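Local coordinates for protein alcohol dehydrogenase IV (Corynebacterium glutamicum, PDB 3IV7) that probably reduces maleylacetate with a nicotinamide cofactor, as a member of the iron-containing alcohol dehydrogenase family, at residues E33-A38 with A112-A117; E60-H65 with N87-L92; H177-L182 with Y266-N271; S181-N186 with P276-R281. One frame throughout, in Å; residues are numbered along the deposited sequence.

Contact 1: E33-A38 with A112-A117; sequences ERRGSA and ALPIVA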
loop_
_atom_site.group_PDB
_atom_site.type_symbol
_atom_site.label_atom_id
_atom_site.label_comp_id
_atom_site.label_asym_id
_atom_site.label_seq_id
_atom_site.Cartn_x
_atom_site.Cartn_y
_atom_site.Cartn_z
ATOM N N GLU A 33 -14.230 4.084 -20.714
ATOM C CA GLU A 33 -15.658 3.855 -20.647
ATOM C C GLU A 33 -16.178 4.031 -19.221
ATOM O O GLU A 33 -17.196 4.657 -19.027
ATOM C CB GLU A 33 -16.017 2.490 -21.227
ATOM C CG GLU A 33 -15.849 2.470 -22.741
ATOM C CD GLU A 33 -16.457 1.293 -23.403
ATOM O OE1 GLU A 33 -16.460 0.198 -22.815
ATOM O OE2 GLU A 33 -16.923 1.460 -24.545
ATOM N N ARG A 34 -15.422 3.536 -18.234
ATOM C CA ARG A 34 -15.780 3.692 -16.829
ATOM C C ARG A 34 -15.851 5.203 -16.455
ATOM O O ARG A 34 -16.730 5.630 -15.713
ATOM C CB ARG A 34 -14.759 2.958 -15.972
ATOM C CG ARG A 34 -14.904 3.157 -14.470
ATOM C CD ARG A 34 -13.824 2.390 -13.717
ATOM N NE ARG A 34 -12.524 3.073 -13.703
ATOM C CZ ARG A 34 -12.133 3.968 -12.780
ATOM N NH1 ARG A 34 -12.953 4.331 -11.796
ATOM N NH2 ARG A 34 -10.910 4.517 -12.851
ATOM N N ARG A 35 -14.974 6.007 -17.049
ATOM C CA ARG A 35 -14.965 7.457 -16.804
ATOM C C ARG A 35 -15.998 8.197 -17.616
ATOM O O ARG A 35 -16.361 9.327 -17.286
ATOM C CB ARG A 35 -13.576 8.041 -17.121
ATOM C CG ARG A 35 -12.505 7.555 -16.213
ATOM C CD ARG A 35 -11.064 7.933 -16.704
ATOM N NE ARG A 35 -10.100 7.459 -15.731
ATOM C CZ ARG A 35 -9.815 8.094 -14.604
ATOM N NH1 ARG A 35 -10.356 9.290 -14.337
ATOM N NH2 ARG A 35 -8.970 7.551 -13.746
ATOM N N GLY A 36 -16.465 7.583 -18.701
ATOM C CA GLY A 36 -17.358 8.262 -19.633
ATOM C C GLY A 36 -16.663 9.356 -20.444
ATOM O O GLY A 36 -17.333 10.193 -21.079
ATOM N N SER A 37 -15.321 9.294 -20.491
ATOM C CA SER A 37 -14.486 10.319 -21.135
ATOM C C SER A 37 -14.828 10.467 -22.586
ATOM O O SER A 37 -14.873 9.479 -23.312
ATOM C CB SER A 37 -13.009 9.935 -21.012
ATOM O OG SER A 37 -12.692 9.632 -19.685
ATOM N N ALA A 38 -15.049 11.708 -23.018
ATOM C CA ALA A 38 -15.458 11.994 -24.399
ATOM C C ALA A 38 -14.393 12.684 -25.254
ATOM O O ALA A 38 -14.578 12.829 -26.470
ATOM C CB ALA A 38 -16.762 12.853 -24.399
ATOM N N ALA A 112 -6.020 20.253 -13.631
ATOM C CA ALA A 112 -6.638 19.270 -12.759
ATOM C C ALA A 112 -7.186 18.055 -13.536
ATOM O O ALA A 112 -7.915 17.267 -12.977
ATOM C CB ALA A 112 -7.809 19.942 -11.881
ATOM N N LEU A 113 -6.769 17.870 -14.791
ATOM C CA LEU A 113 -7.244 16.745 -15.584
ATOM C C LEU A 113 -6.677 15.441 -15.056
ATOM O O LEU A 113 -5.523 15.385 -14.641
ATOM C CB LEU A 113 -6.861 16.897 -17.056
ATOM C CG LEU A 113 -7.672 17.924 -17.857
ATOM C CD1 LEU A 113 -6.980 18.157 -19.192
ATOM C CD2 LEU A 113 -9.186 17.451 -18.048
ATOM N N PRO A 114 -7.461 14.385 -15.124
ATOM C CA PRO A 114 -6.991 13.086 -14.706
ATOM C C PRO A 114 -6.066 12.485 -15.728
ATOM O O PRO A 114 -6.175 12.785 -16.947
ATOM C CB PRO A 114 -8.279 12.267 -14.590
ATOM C CG PRO A 114 -9.226 12.943 -15.476
ATOM C CD PRO A 114 -8.903 14.377 -15.436
ATOM N N ILE A 115 -5.134 11.673 -15.250
ATOM C CA ILE A 115 -4.155 11.046 -16.101
ATOM C C ILE A 115 -4.256 9.534 -16.006
ATOM O O ILE A 115 -4.341 8.981 -14.899
ATOM C CB ILE A 115 -2.737 11.406 -15.642
ATOM C CG1 ILE A 115 -2.439 12.889 -15.824
ATOM C CG2 ILE A 115 -1.696 10.554 -16.385
ATOM C CD1 ILE A 115 -1.156 13.294 -15.065
ATOM N N VAL A 116 -4.264 8.865 -17.151
ATOM C CA VAL A 116 -4.070 7.422 -17.188
ATOM C C VAL A 116 -2.636 7.214 -17.727
ATOM O O VAL A 116 -2.324 7.655 -18.810
ATOM C CB VAL A 116 -5.098 6.702 -18.100
ATOM C CG1 VAL A 116 -4.776 5.217 -18.202
ATOM C CG2 VAL A 116 -6.546 6.913 -17.591
ATOM N N ALA A 117 -1.754 6.624 -16.917
ATOM C CA ALA A 117 -0.371 6.415 -17.328
ATOM C C ALA A 117 -0.150 5.042 -17.783
ATOM O O ALA A 117 -0.544 4.109 -17.113
ATOM C CB ALA A 117 0.624 6.755 -16.173
#
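Arg35 reaches from the last turn of helix 24-35 to Pro114 and Val116, at the entry of strand 115-119, in the alpha/beta part of the enzyme with its six-stranded parallel sheet. The helix ends beside it in a Schellman motif: Gly36 takes positive phi as the C-prime residue, and its N binds Glu33 O at 3.0 Å. CB of Arg35 points toward 112-117, although the two chains are well separated, 10.0 Å between the CA atoms of Arg35 and Pro114. With CG beside the backbone N (chi1 -66°) and the chain extended from CG to NE, the side chain spans that distance, also brushing Leu91 of strand 91-96. NE passes Val116 CG2 at 4.0 Å and is paired with the carboxylate of Glu31. Beyond CZ, NH2 is hydrogen-bonded to Thr151, while NH1 forms a salt bridge with Glu150. The guanidinium thus has polar partners on all three nitrogens outside the contact, which should fix its rotation; toward 112-117 its NE and NH1 meet only carbon atoms, with no hydrogen bond across. Arg35 runs past Pro114 and Val116 in the opposite sense to their side chains. Pro114 CB sits oblique to the guanidinium, 3.6 Å from Arg35 NH1, with Pro114 CG 4.0 Å from the same nitrogen.

Contact 2: E60-H65 with N87-L92; sequences EVAIWH and NEIDLL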
loop_
_atom_site.group_PDB
_atom_site.type_symbol
_atom_site.label_atom_id
_atom_site.label_comp_id
_atom_site.label_asym_id
_atom_site.label_seq_id
_atom_site.Cartn_x
_atom_site.Cartn_y
_atom_site.Cartn_z
ATOM N N GLU A 60 -11.594 6.283 -28.880
ATOM C CA GLU A 60 -11.586 7.461 -29.712
ATOM C C GLU A 60 -10.627 8.446 -29.064
ATOM O O GLU A 60 -10.685 8.672 -27.862
ATOM C CB GLU A 60 -12.982 8.106 -29.787
ATOM C CG GLU A 60 -14.167 7.143 -30.090
ATOM C CD GLU A 60 -14.218 6.686 -31.531
ATOM O OE1 GLU A 60 -13.154 6.604 -32.180
ATOM O OE2 GLU A 60 -15.335 6.389 -32.013
ATOM N N VAL A 61 -9.754 9.029 -29.861
ATOM C CA VAL A 61 -8.776 9.954 -29.362
ATOM C C VAL A 61 -8.987 11.299 -30.012
ATOM O O VAL A 61 -8.965 11.408 -31.240
ATOM C CB VAL A 61 -7.383 9.469 -29.653
ATOM C CG1 VAL A 61 -6.366 10.581 -29.378
ATOM C CG2 VAL A 61 -7.065 8.185 -28.798
ATOM N N ALA A 62 -9.184 12.328 -29.189
ATOM C CA ALA A 62 -9.422 13.688 -29.687
ATOM C C ALA A 62 -8.135 14.348 -30.158
ATOM O O ALA A 62 -8.118 15.049 -31.150
ATOM C CB ALA A 62 -10.070 14.529 -28.602
ATOM N N ILE A 63 -7.065 14.158 -29.415
ATOM C CA ILE A 63 -5.785 14.800 -29.733
ATOM C C ILE A 63 -4.629 13.841 -29.494
ATOM O O ILE A 63 -4.599 13.135 -28.472
ATOM C CB ILE A 63 -5.538 16.063 -28.830
ATOM C CG1 ILE A 63 -6.476 17.208 -29.210
ATOM C CG2 ILE A 63 -4.069 16.508 -28.937
ATOM C CD1 ILE A 63 -6.172 17.860 -30.618
ATOM N N TRP A 64 -3.689 13.817 -30.444
ATOM C CA TRP A 64 -2.419 13.097 -30.305
ATOM C C TRP A 64 -1.323 14.156 -30.178
ATOM O O TRP A 64 -1.160 14.981 -31.068
ATOM C CB TRP A 64 -2.131 12.249 -31.532
ATOM C CG TRP A 64 -3.208 11.291 -31.878
ATOM C CD1 TRP A 64 -4.253 11.514 -32.704
ATOM C CD2 TRP A 64 -3.299 9.933 -31.466
ATOM N NE1 TRP A 64 -5.027 10.390 -32.799
ATOM C CE2 TRP A 64 -4.449 9.395 -32.064
ATOM C CE3 TRP A 64 -2.539 9.126 -30.611
ATOM C CZ2 TRP A 64 -4.860 8.091 -31.845
ATOM C CZ3 TRP A 64 -2.923 7.825 -30.421
ATOM C CH2 TRP A 64 -4.089 7.317 -31.028
ATOM N N HIS A 65 -0.597 14.146 -29.072
ATOM C CA HIS A 65 0.370 15.183 -28.801
ATOM C C HIS A 65 1.726 14.555 -28.647
ATOM O O HIS A 65 1.922 13.714 -27.761
ATOM C CB HIS A 65 -0.035 15.937 -27.528
ATOM C CG HIS A 65 0.833 17.110 -27.214
ATOM N ND1 HIS A 65 0.638 18.354 -27.780
ATOM C CD2 HIS A 65 1.898 17.235 -26.381
ATOM C CE1 HIS A 65 1.552 19.191 -27.317
ATOM N NE2 HIS A 65 2.328 18.539 -26.468
ATOM N N ASN A 87 -8.984 22.294 -26.612
ATOM C CA ASN A 87 -9.698 21.188 -27.212
ATOM C C ASN A 87 -10.672 20.542 -26.250
ATOM O O ASN A 87 -11.258 19.494 -26.548
ATOM C CB ASN A 87 -8.697 20.166 -27.738
ATOM C CG ASN A 87 -7.976 20.652 -28.976
ATOM O OD1 ASN A 87 -8.542 20.658 -30.064
ATOM N ND2 ASN A 87 -6.713 21.027 -28.827
ATOM N N GLU A 88 -10.826 21.152 -25.083
ATOM C CA GLU A 88 -11.754 20.665 -24.085
ATOM C C GLU A 88 -11.513 19.201 -23.754
ATOM O O GLU A 88 -12.439 18.418 -23.533
ATOM C CB GLU A 88 -13.177 20.914 -24.547
ATOM C CG GLU A 88 -13.443 22.383 -24.729
ATOM C CD GLU A 88 -14.784 22.657 -25.365
ATOM O OE1 GLU A 88 -15.011 22.190 -26.495
ATOM O OE2 GLU A 88 -15.583 23.369 -24.747
ATOM N N ILE A 89 -10.250 18.870 -23.642
ATOM C CA ILE A 89 -9.833 17.558 -23.250
ATOM C C ILE A 89 -10.379 17.196 -21.864
ATOM O O ILE A 89 -10.436 18.032 -20.978
ATOM C CB ILE A 89 -8.300 17.498 -23.238
ATOM C CG1 ILE A 89 -7.769 17.642 -24.665
ATOM C CG2 ILE A 89 -7.826 16.213 -22.622
ATOM C CD1 ILE A 89 -8.325 16.582 -25.654
ATOM N N ASP A 90 -10.798 15.949 -21.686
ATOM C CA ASP A 90 -11.305 15.519 -20.411
ATOM C C ASP A 90 -10.553 14.325 -19.811
ATOM O O ASP A 90 -10.854 13.896 -18.697
ATOM C CB ASP A 90 -12.835 15.277 -20.446
ATOM C CG ASP A 90 -13.243 14.077 -21.299
ATOM O OD1 ASP A 90 -12.381 13.467 -21.961
ATOM O OD2 ASP A 90 -14.467 13.758 -21.318
ATOM N N LEU A 91 -9.574 13.812 -20.536
ATOM C CA LEU A 91 -8.705 12.764 -20.015
ATOM C C LEU A 91 -7.353 12.863 -20.684
ATOM O O LEU A 91 -7.268 13.091 -21.900
ATOM C CB LEU A 91 -9.315 11.382 -20.268
ATOM C CG LEU A 91 -8.595 10.156 -19.662
ATOM C CD1 LEU A 91 -8.635 10.207 -18.161
ATOM C CD2 LEU A 91 -9.232 8.859 -20.176
ATOM N N LEU A 92 -6.294 12.748 -19.875
ATOM C CA LEU A 92 -4.918 12.642 -20.362
ATOM C C LEU A 92 -4.488 11.182 -20.338
ATOM O O LEU A 92 -4.684 10.487 -19.330
ATOM C CB LEU A 92 -3.963 13.439 -19.448
ATOM C CG LEU A 92 -4.244 14.930 -19.288
ATOM C CD1 LEU A 92 -3.292 15.561 -18.275
ATOM C CD2 LEU A 92 -4.146 15.597 -20.611
#
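Ile63 and Asn87 meet at about a right angle, and this crossing is the close part of the contact. CD1 of Ile63 lies 3.7 Å from Asn87 ND2 and equally far from CG and OD1 of the same amide, so the methyl stands off the amide plane instead of following one bond. Ile63 CG1 adds a second touch, 3.8 Å from Asn87 CG. The isoleucine presents these atoms because CG1 sits beside its backbone N (chi1 -71°) and chi2 turns CD1 back. The amide keeps its hydrogen bond elsewhere: ND2 donates to Val83 O in the last turn of helix 74-86, whose C-terminus is closed by a Schellman motif at Glu88. Beside this, Ile89 makes a looser apolar join, its CD1 4.0 Å from Ala62 CB and 4.1 Å from Ile63 CG1. Ile89 is buried and also rests on Met41, whereas Ala62 and Asn87 keep part of their surface in solvent and Glu88 is exposed. No hydrogen bond links the segments, since strand 40-43 lies between strands 63-65 and 91-96 and pairs with 63-65. The arrangement is that of a beta-alpha-beta crossover in a parallel sheet, here joining an edge strand to one two places inward through helix 74-86.

Contact 3: H177-L182 with Y266-N271; sequences HCIDSL and YVLAFN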
loop_
_atom_site.group_PDB
_atom_site.type_symbol
_atom_site.label_atom_id
_atom_site.label_comp_id
_atom_site.label_asym_id
_atom_site.label_seq_id
_atom_site.Cartn_x
_atom_site.Cartn_y
_atom_site.Cartn_z
ATOM N N HIS A 177 14.991 3.968 -5.916
ATOM C CA HIS A 177 13.770 4.436 -5.254
ATOM C C HIS A 177 13.536 3.566 -4.012
ATOM O O HIS A 177 13.251 4.079 -2.940
ATOM C CB HIS A 177 12.543 4.375 -6.187
ATOM C CG HIS A 177 12.569 5.365 -7.315
ATOM N ND1 HIS A 177 13.205 6.589 -7.223
ATOM C CD2 HIS A 177 11.909 5.375 -8.501
ATOM C CE1 HIS A 177 13.011 7.267 -8.344
ATOM N NE2 HIS A 177 12.222 6.557 -9.132
ATOM N N CYS A 178 13.729 2.253 -4.141
ATOM C CA CYS A 178 13.533 1.364 -3.004
ATOM C C CYS A 178 14.556 1.609 -1.933
ATOM O O CYS A 178 14.222 1.803 -0.787
ATOM C CB CYS A 178 13.647 -0.109 -3.409
ATOM S SG CYS A 178 12.498 -0.670 -4.593
ATOM N N ILE A 179 15.817 1.517 -2.304
ATOM C CA ILE A 179 16.890 1.539 -1.323
ATOM C C ILE A 179 17.024 2.860 -0.567
ATOM O O ILE A 179 17.072 2.874 0.648
ATOM C CB ILE A 179 18.235 1.071 -1.936
ATOM C CG1 ILE A 179 18.105 -0.424 -2.314
ATOM C CG2 ILE A 179 19.380 1.275 -0.891
ATOM C CD1 ILE A 179 19.309 -1.056 -3.058
ATOM N N ASP A 180 17.041 3.970 -1.283
ATOM C CA ASP A 180 17.139 5.283 -0.622
ATOM C C ASP A 180 15.942 5.494 0.322
ATOM O O ASP A 180 16.089 6.085 1.402
ATOM C CB ASP A 180 17.171 6.366 -1.646
ATOM C CG ASP A 180 17.881 7.620 -1.177
ATOM O OD1 ASP A 180 18.823 7.554 -0.323
ATOM O OD2 ASP A 180 17.561 8.674 -1.778
ATOM N N SER A 181 14.774 4.962 -0.071
ATOM C CA SER A 181 13.556 5.118 0.710
ATOM C C SER A 181 13.655 4.440 2.090
ATOM O O SER A 181 12.970 4.845 3.044
ATOM C CB SER A 181 12.352 4.604 -0.073
ATOM O OG SER A 181 11.995 5.508 -1.136
ATOM N N LEU A 182 14.524 3.432 2.195
ATOM C CA LEU A 182 14.750 2.734 3.449
ATOM C C LEU A 182 15.296 3.622 4.567
ATOM O O LEU A 182 15.118 3.303 5.738
ATOM C CB LEU A 182 15.645 1.506 3.238
ATOM C CG LEU A 182 15.016 0.409 2.353
ATOM C CD1 LEU A 182 15.956 -0.750 2.151
ATOM C CD2 LEU A 182 13.677 -0.051 2.950
ATOM N N TYR A 266 27.154 3.457 -4.264
ATOM C CA TYR A 266 28.000 4.340 -3.438
ATOM C C TYR A 266 27.207 4.919 -2.254
ATOM O O TYR A 266 27.713 4.979 -1.128
ATOM C CB TYR A 266 28.665 5.451 -4.323
ATOM C CG TYR A 266 29.552 4.816 -5.348
ATOM C CD1 TYR A 266 30.799 4.307 -4.983
ATOM C CD2 TYR A 266 29.086 4.545 -6.614
ATOM C CE1 TYR A 266 31.550 3.598 -5.854
ATOM C CE2 TYR A 266 29.843 3.868 -7.509
ATOM C CZ TYR A 266 31.083 3.379 -7.125
ATOM O OH TYR A 266 31.861 2.681 -8.023
ATOM N N VAL A 267 25.942 5.255 -2.482
ATOM C CA VAL A 267 25.090 5.739 -1.374
ATOM C C VAL A 267 24.768 4.583 -0.448
ATOM O O VAL A 267 24.776 4.741 0.768
ATOM C CB VAL A 267 23.842 6.388 -1.850
ATOM C CG1 VAL A 267 22.994 6.818 -0.649
ATOM C CG2 VAL A 267 24.180 7.601 -2.769
ATOM N N LEU A 268 24.558 3.400 -1.008
ATOM C CA LEU A 268 24.329 2.227 -0.168
ATOM C C LEU A 268 25.550 1.952 0.699
ATOM O O LEU A 268 25.428 1.812 1.934
ATOM C CB LEU A 268 24.005 1.011 -0.990
ATOM C CG LEU A 268 23.734 -0.256 -0.188
ATOM C CD1 LEU A 268 22.600 -0.017 0.852
ATOM C CD2 LEU A 268 23.386 -1.367 -1.142
ATOM N N ALA A 269 26.720 1.863 0.068
ATOM C CA ALA A 269 27.976 1.614 0.791
ATOM C C ALA A 269 28.189 2.629 1.883
ATOM O O ALA A 269 28.602 2.286 2.984
ATOM C CB ALA A 269 29.157 1.638 -0.174
ATOM N N PHE A 270 27.894 3.885 1.567
ATOM C CA PHE A 270 28.099 5.024 2.472
ATOM C C PHE A 270 27.191 4.969 3.713
ATOM O O PHE A 270 27.662 5.146 4.830
ATOM C CB PHE A 270 27.826 6.328 1.697
ATOM C CG PHE A 270 27.982 7.592 2.516
ATOM C CD1 PHE A 270 29.225 8.185 2.668
ATOM C CD2 PHE A 270 26.873 8.237 3.038
ATOM C CE1 PHE A 270 29.367 9.364 3.406
ATOM C CE2 PHE A 270 27.007 9.433 3.766
ATOM C CZ PHE A 270 28.246 9.983 3.953
ATOM N N ASN A 271 25.890 4.740 3.496
ATOM C CA ASN A 271 24.880 4.759 4.597
ATOM C C ASN A 271 24.640 3.450 5.356
ATOM O O ASN A 271 24.100 3.475 6.472
ATOM C CB ASN A 271 23.531 5.207 4.054
ATOM C CG ASN A 271 23.375 6.680 4.055
ATOM O OD1 ASN A 271 24.152 7.407 4.689
ATOM N ND2 ASN A 271 22.327 7.154 3.392
#
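Segments 177-182 and 266-271, on helices 164-181 and 256-271, come closest at Ile179 and Leu268, with CA atoms 7.6 Å apart. Segment 266-271 is regular helix, with Asn271 N bound to Val267 O at 2.9 Å. Segment 177-182 belongs to the last part of its helix. There the bond from Ser181 N to His177 O is weak at 3.4 Å, and the same carbonyl also takes the hydroxyl of Ser181, with OG 2.6 Å from His177 O and a C=O...OG angle of 161°. The contact is mainly apolar, without hydrogen bonds between the segments. CG2 of Ile179 meets CD1 of Leu268 at 3.9 Å, the two side chains crossing at about a right angle. Leu268 starts off to one side, but with CG placed anti to the backbone N (chi1 -179°) its tip swings back toward the isoleucine. Nearby, Asp180 OD1 passes Val267 CG1 at 4.2 Å. The buried carboxylate is satisfied elsewhere, OD2 by His242 and OD1 by Trp183 NE1. This is helix-helix packing within the all-helical C-terminal region of the iron-containing alcohol dehydrogenase family: Ile179 also packs on Ile199 of helix 189-211, Ser181 faces helix 216-236, and Phe270 leans on helix 339-351.

Contact 4: S181-N186 with P276-R281; sequences SLWGPN and PEAERR. With EDO (1,2-ethanediol), chain C.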
loop_
_atom_site.group_PDB
_atom_site.type_symbol
_atom_site.label_atom_id
_atom_site.label_comp_id
_atom_site.label_asym_id
_atom_site.label_seq_id
_atom_site.Cartn_x
_atom_site.Cartn_y
_atom_site.Cartn_z
ATOM N N SER A 181 14.774 4.962 -0.071
ATOM C CA SER A 181 13.556 5.118 0.710
ATOM C C SER A 181 13.655 4.440 2.090
ATOM O O SER A 181 12.970 4.845 3.044
ATOM C CB SER A 181 12.352 4.604 -0.073
ATOM O OG SER A 181 11.995 5.508 -1.136
ATOM N N LEU A 182 14.524 3.432 2.195
ATOM C CA LEU A 182 14.750 2.734 3.449
ATOM C C LEU A 182 15.296 3.622 4.567
ATOM O O LEU A 182 15.118 3.303 5.738
ATOM C CB LEU A 182 15.645 1.506 3.238
ATOM C CG LEU A 182 15.016 0.409 2.353
ATOM C CD1 LEU A 182 15.956 -0.750 2.151
ATOM C CD2 LEU A 182 13.677 -0.051 2.950
ATOM N N TRP A 183 15.998 4.702 4.203
ATOM C CA TRP A 183 16.449 5.708 5.188
ATOM C C TRP A 183 15.941 7.098 4.735
ATOM O O TRP A 183 16.548 8.122 5.028
ATOM C CB TRP A 183 17.993 5.692 5.358
ATOM C CG TRP A 183 18.702 5.696 4.079
ATOM C CD1 TRP A 183 18.726 6.714 3.160
ATOM C CD2 TRP A 183 19.434 4.615 3.493
ATOM N NE1 TRP A 183 19.397 6.318 2.035
ATOM C CE2 TRP A 183 19.851 5.040 2.211
ATOM C CE3 TRP A 183 19.769 3.334 3.912
ATOM C CZ2 TRP A 183 20.578 4.226 1.360
ATOM C CZ3 TRP A 183 20.513 2.542 3.075
ATOM C CH2 TRP A 183 20.905 2.990 1.807
ATOM N N GLY A 184 14.811 7.110 4.024
ATOM C CA GLY A 184 14.228 8.357 3.516
ATOM C C GLY A 184 13.803 9.289 4.647
ATOM O O GLY A 184 13.681 8.852 5.799
ATOM N N PRO A 185 13.557 10.581 4.325
ATOM C CA PRO A 185 13.166 11.522 5.369
ATOM C C PRO A 185 11.866 11.140 6.067
ATOM O O PRO A 185 11.707 11.460 7.215
ATOM C CB PRO A 185 12.991 12.843 4.609
ATOM C CG PRO A 185 12.847 12.446 3.170
ATOM C CD PRO A 185 13.655 11.231 3.014
ATOM N N ASN A 186 10.952 10.471 5.353
ATOM C CA ASN A 186 9.683 10.004 5.946
ATOM C C ASN A 186 9.527 8.497 5.822
ATOM O O ASN A 186 8.444 8.000 5.587
ATOM C CB ASN A 186 8.501 10.719 5.308
ATOM C CG ASN A 186 8.623 12.245 5.397
ATOM O OD1 ASN A 186 8.793 12.925 4.385
ATOM N ND2 ASN A 186 8.590 12.769 6.605
ATOM N N PRO A 276 21.314 -0.035 10.258
ATOM C CA PRO A 276 21.310 -1.495 10.383
ATOM C C PRO A 276 19.970 -2.154 10.042
ATOM O O PRO A 276 19.942 -3.210 9.370
ATOM C CB PRO A 276 21.672 -1.722 11.855
ATOM C CG PRO A 276 21.413 -0.405 12.535
ATOM C CD PRO A 276 21.661 0.628 11.535
ATOM N N GLU A 277 18.881 -1.546 10.470
ATOM C CA GLU A 277 17.560 -2.111 10.190
ATOM C C GLU A 277 17.287 -2.078 8.685
ATOM O O GLU A 277 16.822 -3.057 8.119
ATOM C CB GLU A 277 16.459 -1.372 10.969
ATOM C CG GLU A 277 16.612 -1.499 12.501
ATOM C CD GLU A 277 15.368 -1.068 13.290
ATOM O OE1 GLU A 277 14.237 -1.132 12.747
ATOM O OE2 GLU A 277 15.523 -0.716 14.483
ATOM N N ALA A 278 17.617 -0.960 8.044
ATOM C CA ALA A 278 17.467 -0.834 6.581
ATOM C C ALA A 278 18.350 -1.840 5.863
ATOM O O ALA A 278 17.880 -2.574 4.990
ATOM C CB ALA A 278 17.806 0.558 6.131
ATOM N N GLU A 279 19.618 -1.924 6.289
ATOM C CA GLU A 279 20.586 -2.840 5.685
ATOM C C GLU A 279 20.091 -4.293 5.776
ATOM O O GLU A 279 20.185 -5.041 4.816
ATOM C CB GLU A 279 21.963 -2.679 6.369
ATOM C CG GLU A 279 23.163 -3.278 5.615
ATOM C CD GLU A 279 23.272 -4.803 5.736
ATOM O OE1 GLU A 279 22.814 -5.369 6.735
ATOM O OE2 GLU A 279 23.832 -5.424 4.815
ATOM N N ARG A 280 19.532 -4.683 6.919
ATOM C CA ARG A 280 19.076 -6.064 7.080
ATOM C C ARG A 280 17.825 -6.344 6.233
ATOM O O ARG A 280 17.687 -7.407 5.653
ATOM C CB ARG A 280 18.849 -6.404 8.561
ATOM C CG ARG A 280 20.159 -6.481 9.374
ATOM C CD ARG A 280 19.921 -7.049 10.786
ATOM N NE ARG A 280 18.826 -6.382 11.508
ATOM C CZ ARG A 280 18.963 -5.372 12.372
ATOM N NH1 ARG A 280 20.152 -4.853 12.640
ATOM N NH2 ARG A 280 17.886 -4.870 12.976
ATOM N N ARG A 281 16.945 -5.367 6.125
ATOM C CA ARG A 281 15.772 -5.529 5.292
ATOM C C ARG A 281 16.182 -5.676 3.808
ATOM O O ARG A 281 15.685 -6.544 3.109
ATOM C CB ARG A 281 14.823 -4.354 5.479
ATOM C CG ARG A 281 13.472 -4.590 4.868
ATOM C CD ARG A 281 12.666 -3.331 4.781
ATOM N NE ARG A 281 12.111 -2.916 6.059
ATOM C CZ ARG A 281 10.985 -3.380 6.596
ATOM N NH1 ARG A 281 10.277 -4.332 5.991
ATOM N NH2 ARG A 281 10.570 -2.895 7.767
HETATM C C1 EDO C . 14.181 -0.481 8.187
HETATM O O1 EDO C . 13.651 -0.388 6.862
HETATM C C2 EDO C . 13.135 -0.028 9.194
HETATM O O2 EDO C . 12.261 -1.123 9.464
#
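Leu182 and Ala278 make the nearest apolar meeting, where the turn after helix 164-181 presses on the first turn of helix 276-286. Their CA atoms are only 5.5 Å apart and the two CB atoms 3.7 Å, a closeness that the small alanine permits. The indole of Trp183 flanks the same methyl obliquely, with CE3 4.1 Å from Ala278 CB. Its first torsion (chi1 48°) sets CG between the backbone N and the carbonyl carbon, and the end of the ring comes nearer to the helix than its start suggests; the bond from its NE1 to Asp180 helps to hold the ring there. Farther along, Leu182 CD2 lies against the aliphatic part of Arg281, 3.9 Å from CD.

The polar interactions do not join the segments directly. In 181-186 the chain folds into a type I beta turn closed by Gly184 N to Ser181 O at 3.1 Å. Arg281, bent at chi3, presents the edge of its guanidinium to a molecule of 1,2-ethanediol, probably from the crystallisation liquor, with O2 near the plane. Two donors grip the diol, one for each hydroxyl: Arg281 NE to O1 of the diol at 3.1 Å (156° at the hydrogen) and the straighter Arg281 NH2 to O2 at 3.0 Å (167°). The diol's carbons rest against the helix at Glu277 and Ala278.

Around this joint, helix 189-211 receives both Leu182, on Ala195 and Ile199, and Arg281, on Ala192 and Ala196, while Trp183 packs against Val267, Leu268 and Asn271 of helix 256-271.

Overall arrangement
Contacts 1 and 2 belong to the parallel-sheet part of the chain and contacts 3 and 4 to the helical part, with centres at least 36 Å apart across the two groups. Contacts 1 and 2 touch: strands 115-119 and 91-96 are neighbours in the sheet, joined by Val116 N to Leu92 O, and Asp90 OD2 receives Ala38 N. Both are partly buried, and each lays a polar side chain, Arg35 or Asn87, against carbon. Contact 3 is buried and mostly apolar between two helices, with one carboxylate packed alongside. Contact 4 shares Ser181 and Leu182 with it, lies nearer solvent, and adds a bound diol; Trp183 connects the pair through Leu268.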